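Exonuclease (Laribacter hongkongensis, PDB 3SYY) digests double-stranded DNA with strict 5'-to-3' polarity, as a magnesium-binding alkaline exonuclease related to lambda exonuclease. Local coordinates at residues G14-S19 with S185-E190; Q46-T51 with Y197-A202; A73-I76 with I82-E85. All blocks are in the same frame, centred on the assembly; numbering follows the deposited sequence.

Contact 1. Residues G14-S19 with S185-E190; sequences GKVTAS and SAFLAE
Val-16 sets CG1 opposite its backbone N (chi1 173°), which leaves CG2 opposite the carbonyl carbon and turned to Phe-187 and Leu-188, while Phe-187 sets CG opposite its backbone N (chi1 177°) and swings its ring forward to meet it. The contact is a strand-on-helix packing in the PD-(D/E)XK nuclease fold: short strand 16-17, at the outer border of a small three-stranded sheet, lies against the long C-terminal helix 174-205. One methyl does nearly all the touching. CG2 of Val-16 sits 3.6 Å from CE2 and 3.7 Å from CD2 of Phe-187, approaching the ring obliquely. From the neighbouring helix position, Leu-188 brings its branch end closer than its backbone, and its CD2 reaches Val-16 CG2 at 3.8 Å. The methyl is thus received by a ring and a leucine branch together. A beta-branched valine suits a strand, and its compact CG2 methyl fits the corner formed by the two larger helix side chains; all three are buried and purely hydrocarbon, so burial leaves no side-chain polar group to satisfy. Leu-43 of helix 34-49 and Phe-97 of strand 97-99 also touch Val-16, joining the contact to a wider apolar core, while the valine backbone is hydrogen-bonded to Gly-96 and Gly-98. The branch point of Leu-188 also lies close, its CG 4.0 Å from Val-16 CG2.

Contact 2. Residues Q46-T51 with Y197-A202; sequences QRLTGT and YLKRKA
Leu-48 is the hub of this helix-to-helix contact, in which the last turn of helix 34-49 meets the far part of the long helix 174-205. The apolar part is sparse: CD1 of Leu-48 is 4.3 Å from CD2 of Leu-198, a loose methyl-to-methyl approach, and CD2 of Leu-48 lies 3.8 Å from CE of Lys-199. The lysine chain, extended beyond CG (chi2 180°), runs alongside the leucine, pointing the other way. Lysine suits this border, since its methylenes can cover a buried leucine while its ammonium stays at the solvent side. Leu-159 and Met-163 of the second subunit pack on Leu-48 and Leu-198 respectively, so the leucine pair also belongs to a subunit interface.

Across the contact the polar link is tentative: a water may join Lys-199 NZ to Arg-47 O, though its approach to NZ is doubtfully short and its bond to Arg-47 O, 3.3 Å, is long. Hydrogen bonding closes the end of helix 34-49. Gly-50 adopts positive phi (74°), a conformation that glycine tolerates readily, and Thr-49 forms an ST turn, its OG1 accepting from the backbone N of Thr-51 at 3.2 Å in a nearly straight bond (168°).

Contact 3. Residues A73-I76 with I82-E85; sequences ARYI and IVTE
This is an apolar helix-on-strand contact in the PD-(D/E)XK nuclease fold, made where helix 59-79 packs beside strand 83-84, an edge strand, within this chain, of the five-stranded mixed sheet. Five residues separate the segments, the end of the helix and a short connection, so the chain leaves the helix and folds back alongside it. Val-83 points toward the helix and supplies the central group, its CG2 methyl. With CG1 opposite the backbone N (chi1 -179°), CG2 is left opposite the carbonyl carbon, where it meets Ile-76 CG1 at 3.5 Å and Tyr-75 CE2 at 3.9 Å. It comes to the tyrosine at the ring edge, near the ring plane, with CD2 of Tyr-75 at 4.0 Å from the same Val-83 CG2. Ile-76 adds a second touch through its terminal methyl: CD1 stands 4.0 Å from Val-83 CB, so the isoleucine spans the valine from methyl to branch point.

Beta-branched valine suits the extended strand, and isoleucine offers a bulky, beta-branched hydrocarbon surface with CG1 and CD1 facing the valine. Tyr-75 is the buried member: its ring reaches beneath the helix toward the sheet, touching Trp-149, Val-153, Tyr-165 and Cys-167. Backbone bonds tie Ile-82 to Gly-106 and Thr-84 to Leu-104 of strand 103-105, which directly follows the magnesium ligand Asp-102. The chemistry implies that dispersion and exclusion of water hold Val-83 against the helix, whereas the hydrogen bond of Tyr-75 OH to Asp-151 probably anchors the far end of the ring against the sheet.

Contacts 1 and 2 both use helix 174-205 and adjoin each other, with centres about 16 Å apart; probable hydrogen bonds join Arg-47 NE to Gly-14 O and Gly-14 N to Gln-46 OE1, and Arg-47 NH2 packs on Leu-188. Their segments alternate along the chain, so the C-terminal helix closes over two N-terminal elements in turn. Contact 3 is nested inside both loops, about 29 Å from contact 1 and about 41 Å from contact 2, centre to centre. It lies on the opposite side of the chain's centre from the C-terminal-helix contacts, in the sheet whose strand 109-114 carries the magnesium ligands Glu-112 and Ile-113.

Contact 1. Residues G14-S19 with S185-E190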
loop_
_atom_site.group_PDB
_atom_site.type_symbol
_atom_site.label_atom_id
_atom_site.label_comp_id
_atom_site.label_asym_id
_atom_site.label_seq_id
_atom_site.Cartn_x
_atom_site.Cartn_y
_atom_site.Cartn_z
ATOM N N GLY A 14 6.261 23.246 10.064
ATOM C CA GLY A 14 7.638 23.573 9.762
ATOM C C GLY A 14 8.679 23.174 10.797
ATOM O O GLY A 14 9.853 23.408 10.587
ATOM N N LYS A 15 8.269 22.544 11.903
ATOM C CA LYS A 15 9.228 22.211 12.983
ATOM C C LYS A 15 9.640 20.757 12.946
ATOM O O LYS A 15 8.863 19.893 12.548
ATOM C CB LYS A 15 8.637 22.518 14.365
ATOM C CG LYS A 15 8.371 23.991 14.622
ATOM C CD LYS A 15 7.797 24.210 16.038
ATOM C CE LYS A 15 7.560 25.649 16.293
ATOM N NZ LYS A 15 6.762 25.816 17.544
ATOM N N VAL A 16 10.884 20.488 13.335
ATOM C CA VAL A 16 11.310 19.159 13.656
ATOM C C VAL A 16 10.621 18.784 14.985
ATOM O O VAL A 16 10.660 19.562 15.939
ATOM C CB VAL A 16 12.815 19.072 13.800
ATOM C CG1 VAL A 16 13.239 17.686 14.301
ATOM C CG2 VAL A 16 13.479 19.362 12.437
ATOM N N THR A 17 9.959 17.625 15.022
ATOM C CA THR A 17 9.318 17.213 16.273
ATOM C C THR A 17 9.999 15.969 16.833
ATOM O O THR A 17 10.657 15.209 16.115
ATOM C CB THR A 17 7.811 16.968 16.115
ATOM O OG1 THR A 17 7.608 16.010 15.055
ATOM C CG2 THR A 17 7.061 18.265 15.801
ATOM N N ALA A 18 9.848 15.760 18.139
ATOM C CA ALA A 18 10.475 14.617 18.800
ATOM C C ALA A 18 10.089 13.273 18.115
ATOM O O ALA A 18 10.906 12.385 17.991
ATOM C CB ALA A 18 10.027 14.579 20.300
ATOM N N SER A 19 8.848 13.161 17.678
ATOM C CA SER A 19 8.368 11.904 17.069
ATOM C C SER A 19 9.065 11.585 15.740
ATOM O O SER A 19 8.961 10.469 15.235
ATOM C CB SER A 19 6.860 11.961 16.873
ATOM O OG SER A 19 6.532 13.098 16.101
ATOM N N SER A 185 20.253 20.337 14.839
ATOM C CA SER A 185 20.841 21.616 14.399
ATOM C C SER A 185 21.337 21.591 12.950
ATOM O O SER A 185 21.030 22.503 12.202
ATOM C CB SER A 185 21.943 22.060 15.379
ATOM O OG SER A 185 21.319 22.605 16.532
ATOM N N ALA A 186 22.090 20.570 12.578
ATOM C CA ALA A 186 22.611 20.441 11.215
ATOM C C ALA A 186 21.477 20.302 10.205
ATOM O O ALA A 186 21.495 20.920 9.123
ATOM C CB ALA A 186 23.516 19.268 11.127
ATOM N N PHE A 187 20.486 19.468 10.554
ATOM C CA PHE A 187 19.311 19.288 9.721
ATOM C C PHE A 187 18.510 20.567 9.571
ATOM O O PHE A 187 18.051 20.892 8.456
ATOM C CB PHE A 187 18.460 18.135 10.306
ATOM C CG PHE A 187 17.167 17.874 9.590
ATOM C CD1 PHE A 187 17.051 16.754 8.744
ATOM C CD2 PHE A 187 16.064 18.649 9.836
ATOM C CE1 PHE A 187 15.867 16.442 8.145
ATOM C CE2 PHE A 187 14.844 18.356 9.233
ATOM C CZ PHE A 187 14.772 17.219 8.358
ATOM N N LEU A 188 18.335 21.312 10.659
ATOM C CA LEU A 188 17.596 22.568 10.558
ATOM C C LEU A 188 18.397 23.603 9.722
ATOM O O LEU A 188 17.814 24.410 9.041
ATOM C CB LEU A 188 17.263 23.152 11.931
ATOM C CG LEU A 188 16.064 22.422 12.585
ATOM C CD1 LEU A 188 16.051 22.624 14.163
ATOM C CD2 LEU A 188 14.759 22.868 11.942
ATOM N N ALA A 189 19.717 23.528 9.776
ATOM C CA ALA A 189 20.551 24.486 9.005
ATOM C C ALA A 189 20.336 24.252 7.505
ATOM O O ALA A 189 20.152 25.224 6.753
ATOM C CB ALA A 189 22.041 24.326 9.395
ATOM N N GLU A 190 20.303 22.980 7.097
ATOM C CA GLU A 190 20.103 22.579 5.709
ATOM C C GLU A 190 18.734 22.913 5.226
ATOM O O GLU A 190 18.585 23.438 4.110
ATOM C CB GLU A 190 20.356 21.097 5.470
ATOM C CG GLU A 190 21.785 20.666 5.712
ATOM C CD GLU A 190 21.870 19.136 5.833
ATOM O OE1 GLU A 190 22.657 18.639 6.661
ATOM O OE2 GLU A 190 21.117 18.441 5.128
#

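Contact 2. Residues Q46-T51 with Y197-A202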
loop_
_atom_site.group_PDB
_atom_site.type_symbol
_atom_site.label_atom_id
_atom_site.label_comp_id
_atom_site.label_asym_id
_atom_site.label_seq_id
_atom_site.Cartn_x
_atom_site.Cartn_y
_atom_site.Cartn_z
ATOM N N GLN A 46 6.070 22.344 4.036
ATOM C CA GLN A 46 5.260 22.994 5.062
ATOM C C GLN A 46 5.621 24.481 5.217
ATOM O O GLN A 46 4.755 25.306 5.283
ATOM C CB GLN A 46 5.437 22.290 6.429
ATOM C CG GLN A 46 4.718 20.931 6.479
ATOM C CD GLN A 46 4.855 20.202 7.837
ATOM O OE1 GLN A 46 5.235 20.786 8.838
ATOM N NE2 GLN A 46 4.603 18.909 7.825
ATOM N N ARG A 47 6.902 24.783 5.276
ATOM C CA ARG A 47 7.350 26.164 5.478
ATOM C C ARG A 47 7.007 27.031 4.264
ATOM O O ARG A 47 6.544 28.145 4.424
ATOM C CB ARG A 47 8.829 26.203 5.788
ATOM C CG ARG A 47 9.092 25.736 7.214
ATOM C CD ARG A 47 10.558 25.925 7.561
ATOM N NE ARG A 47 10.910 25.344 8.863
ATOM C CZ ARG A 47 11.881 25.800 9.647
ATOM N NH1 ARG A 47 12.624 26.855 9.278
ATOM N NH2 ARG A 47 12.143 25.172 10.793
ATOM N N LEU A 48 7.186 26.498 3.066
ATOM C CA LEU A 48 6.890 27.254 1.832
ATOM C C LEU A 48 5.422 27.455 1.576
ATOM O O LEU A 48 4.999 28.583 1.219
ATOM C CB LEU A 48 7.535 26.557 0.619
ATOM C CG LEU A 48 9.037 26.745 0.511
ATOM C CD1 LEU A 48 9.590 25.836 -0.629
ATOM C CD2 LEU A 48 9.398 28.283 0.295
ATOM N N THR A 49 4.622 26.394 1.771
ATOM C CA THR A 49 3.180 26.466 1.484
ATOM C C THR A 49 2.336 26.964 2.657
ATOM O O THR A 49 1.175 27.421 2.480
ATOM C CB THR A 49 2.605 25.085 1.110
ATOM O OG1 THR A 49 2.709 24.206 2.255
ATOM C CG2 THR A 49 3.353 24.505 -0.058
ATOM N N GLY A 50 2.903 26.891 3.860
ATOM C CA GLY A 50 2.141 27.283 5.032
ATOM C C GLY A 50 1.062 26.298 5.459
ATOM O O GLY A 50 0.262 26.626 6.307
ATOM N N THR A 51 1.026 25.107 4.876
ATOM C CA THR A 51 0.104 24.038 5.306
ATOM C C THR A 51 0.800 22.679 5.262
ATOM O O THR A 51 1.819 22.511 4.584
ATOM C CB THR A 51 -1.158 23.901 4.434
ATOM O OG1 THR A 51 -0.791 23.843 3.041
ATOM C CG2 THR A 51 -2.165 25.037 4.694
ATOM N N TYR A 197 17.634 29.383 -0.419
ATOM C CA TYR A 197 18.098 29.119 -1.765
ATOM C C TYR A 197 17.012 29.089 -2.798
ATOM O O TYR A 197 17.132 29.761 -3.851
ATOM C CB TYR A 197 18.860 27.825 -1.769
ATOM C CG TYR A 197 19.802 27.552 -2.902
ATOM C CD1 TYR A 197 20.934 28.382 -3.142
ATOM C CD2 TYR A 197 19.644 26.403 -3.683
ATOM C CE1 TYR A 197 21.845 28.057 -4.138
ATOM C CE2 TYR A 197 20.522 26.101 -4.714
ATOM C CZ TYR A 197 21.623 26.934 -4.933
ATOM O OH TYR A 197 22.525 26.571 -5.885
ATOM N N LEU A 198 15.951 28.317 -2.536
ATOM C CA LEU A 198 14.812 28.275 -3.444
ATOM C C LEU A 198 14.193 29.657 -3.628
ATOM O O LEU A 198 13.828 30.067 -4.760
ATOM C CB LEU A 198 13.727 27.350 -2.915
ATOM C CG LEU A 198 13.757 25.846 -3.215
ATOM C CD1 LEU A 198 14.838 25.324 -4.169
ATOM C CD2 LEU A 198 13.577 24.967 -1.920
ATOM N N LYS A 199 14.036 30.356 -2.520
ATOM C CA LYS A 199 13.395 31.671 -2.551
ATOM C C LYS A 199 14.213 32.719 -3.370
ATOM O O LYS A 199 13.626 33.499 -4.158
ATOM C CB LYS A 199 13.113 32.170 -1.120
ATOM C CG LYS A 199 11.774 31.671 -0.515
ATOM C CD LYS A 199 11.642 32.236 0.890
ATOM C CE LYS A 199 10.389 31.770 1.538
ATOM N NZ LYS A 199 10.524 31.987 3.026
ATOM N N ARG A 200 15.526 32.741 -3.137
ATOM C CA ARG A 200 16.452 33.662 -3.837
ATOM C C ARG A 200 16.441 33.400 -5.333
ATOM O O ARG A 200 16.301 34.341 -6.132
ATOM C CB ARG A 200 17.852 33.532 -3.261
ATOM C CG ARG A 200 17.993 34.299 -1.945
ATOM C CD ARG A 200 19.396 34.282 -1.462
ATOM N NE ARG A 200 19.568 35.054 -0.231
ATOM C CZ ARG A 200 19.763 36.373 -0.175
ATOM N NH1 ARG A 200 19.789 37.121 -1.277
ATOM N NH2 ARG A 200 19.932 36.947 1.002
ATOM N N LYS A 201 16.473 32.115 -5.708
ATOM C CA LYS A 201 16.345 31.731 -7.115
ATOM C C LYS A 201 15.062 32.161 -7.736
ATOM O O LYS A 201 15.105 32.719 -8.832
ATOM C CB LYS A 201 16.499 30.227 -7.318
ATOM C CG LYS A 201 17.906 29.791 -7.247
ATOM C CD LYS A 201 17.996 28.276 -7.409
ATOM C CE LYS A 201 19.395 27.921 -7.862
ATOM N NZ LYS A 201 19.617 26.434 -7.944
ATOM N N ALA A 202 13.923 31.898 -7.073
ATOM C CA ALA A 202 12.635 32.287 -7.622
ATOM C C ALA A 202 12.517 33.815 -7.735
ATOM O O ALA A 202 11.974 34.330 -8.730
ATOM C CB ALA A 202 11.479 31.708 -6.811
HETATM O O HOH W 1 8.849 30.353 3.808
#

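Contact 3. Residues A73-I76 with I82-E85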
loop_
_atom_site.group_PDB
_atom_site.type_symbol
_atom_site.label_atom_id
_atom_site.label_comp_id
_atom_site.label_asym_id
_atom_site.label_seq_id
_atom_site.Cartn_x
_atom_site.Cartn_y
_atom_site.Cartn_z
ATOM N N ALA A 73 -5.068 6.898 32.100
ATOM C CA ALA A 73 -5.750 6.612 33.362
ATOM C C ALA A 73 -5.140 5.385 34.009
ATOM O O ALA A 73 -4.834 5.429 35.192
ATOM C CB ALA A 73 -7.241 6.456 33.179
ATOM N N ARG A 74 -4.932 4.312 33.249
ATOM C CA ARG A 74 -4.311 3.107 33.778
ATOM C C ARG A 74 -2.950 3.376 34.422
ATOM O O ARG A 74 -2.598 2.769 35.465
ATOM C CB ARG A 74 -4.186 2.015 32.702
ATOM C CG ARG A 74 -3.568 0.697 33.202
ATOM C CD ARG A 74 -4.539 -0.090 34.190
ATOM N NE ARG A 74 -4.045 -1.464 34.317
ATOM C CZ ARG A 74 -4.434 -2.513 33.576
ATOM N NH1 ARG A 74 -5.414 -2.413 32.683
ATOM N NH2 ARG A 74 -3.860 -3.692 33.757
ATOM N N TYR A 75 -2.153 4.245 33.795
ATOM C CA TYR A 75 -0.835 4.550 34.346
ATOM C C TYR A 75 -0.988 5.185 35.739
ATOM O O TYR A 75 -0.275 4.799 36.656
ATOM C CB TYR A 75 -0.095 5.539 33.435
ATOM C CG TYR A 75 1.142 6.162 34.028
ATOM C CD1 TYR A 75 2.349 5.463 34.058
ATOM C CD2 TYR A 75 1.119 7.465 34.543
ATOM C CE1 TYR A 75 3.507 6.048 34.532
ATOM C CE2 TYR A 75 2.293 8.058 35.049
ATOM C CZ TYR A 75 3.470 7.345 35.039
ATOM O OH TYR A 75 4.664 7.862 35.504
ATOM N N ILE A 76 -1.845 6.192 35.859
ATOM C CA ILE A 76 -2.118 6.862 37.185
ATOM C C ILE A 76 -2.682 5.838 38.207
ATOM O O ILE A 76 -2.318 5.841 39.399
ATOM C CB ILE A 76 -3.036 8.083 37.019
ATOM C CG1 ILE A 76 -2.431 9.140 36.079
ATOM C CG2 ILE A 76 -3.351 8.809 38.396
ATOM C CD1 ILE A 76 -3.522 10.022 35.441
ATOM N N ILE A 82 1.006 12.317 39.781
ATOM C CA ILE A 82 0.254 13.481 39.309
ATOM C C ILE A 82 0.634 13.744 37.832
ATOM O O ILE A 82 1.790 14.058 37.523
ATOM C CB ILE A 82 0.589 14.746 40.156
ATOM C CG1 ILE A 82 -0.059 16.019 39.591
ATOM C CG2 ILE A 82 2.086 14.980 40.209
ATOM C CD1 ILE A 82 -1.220 16.562 40.413
ATOM N N VAL A 83 -0.340 13.668 36.941
ATOM C CA VAL A 83 -0.054 13.838 35.502
ATOM C C VAL A 83 -0.735 15.069 34.990
ATOM O O VAL A 83 -1.923 15.231 35.190
ATOM C CB VAL A 83 -0.496 12.586 34.683
ATOM C CG1 VAL A 83 -0.180 12.755 33.174
ATOM C CG2 VAL A 83 0.204 11.342 35.200
ATOM N N THR A 84 0.008 15.955 34.316
ATOM C CA THR A 84 -0.618 17.125 33.695
ATOM C C THR A 84 -0.457 17.048 32.176
ATOM O O THR A 84 0.602 16.726 31.691
ATOM C CB THR A 84 0.077 18.403 34.147
ATOM O OG1 THR A 84 0.356 18.286 35.539
ATOM C CG2 THR A 84 -0.806 19.619 33.888
ATOM N N GLU A 85 -1.494 17.382 31.437
ATOM C CA GLU A 85 -1.330 17.448 30.007
ATOM C C GLU A 85 -0.634 18.727 29.545
ATOM O O GLU A 85 -0.617 19.750 30.250
ATOM C CB GLU A 85 -2.632 17.121 29.304
ATOM C CG GLU A 85 -2.903 15.586 29.475
ATOM C CD GLU A 85 -3.903 15.032 28.486
ATOM O OE1 GLU A 85 -5.050 14.769 28.898
ATOM O OE2 GLU A 85 -3.547 14.870 27.298
#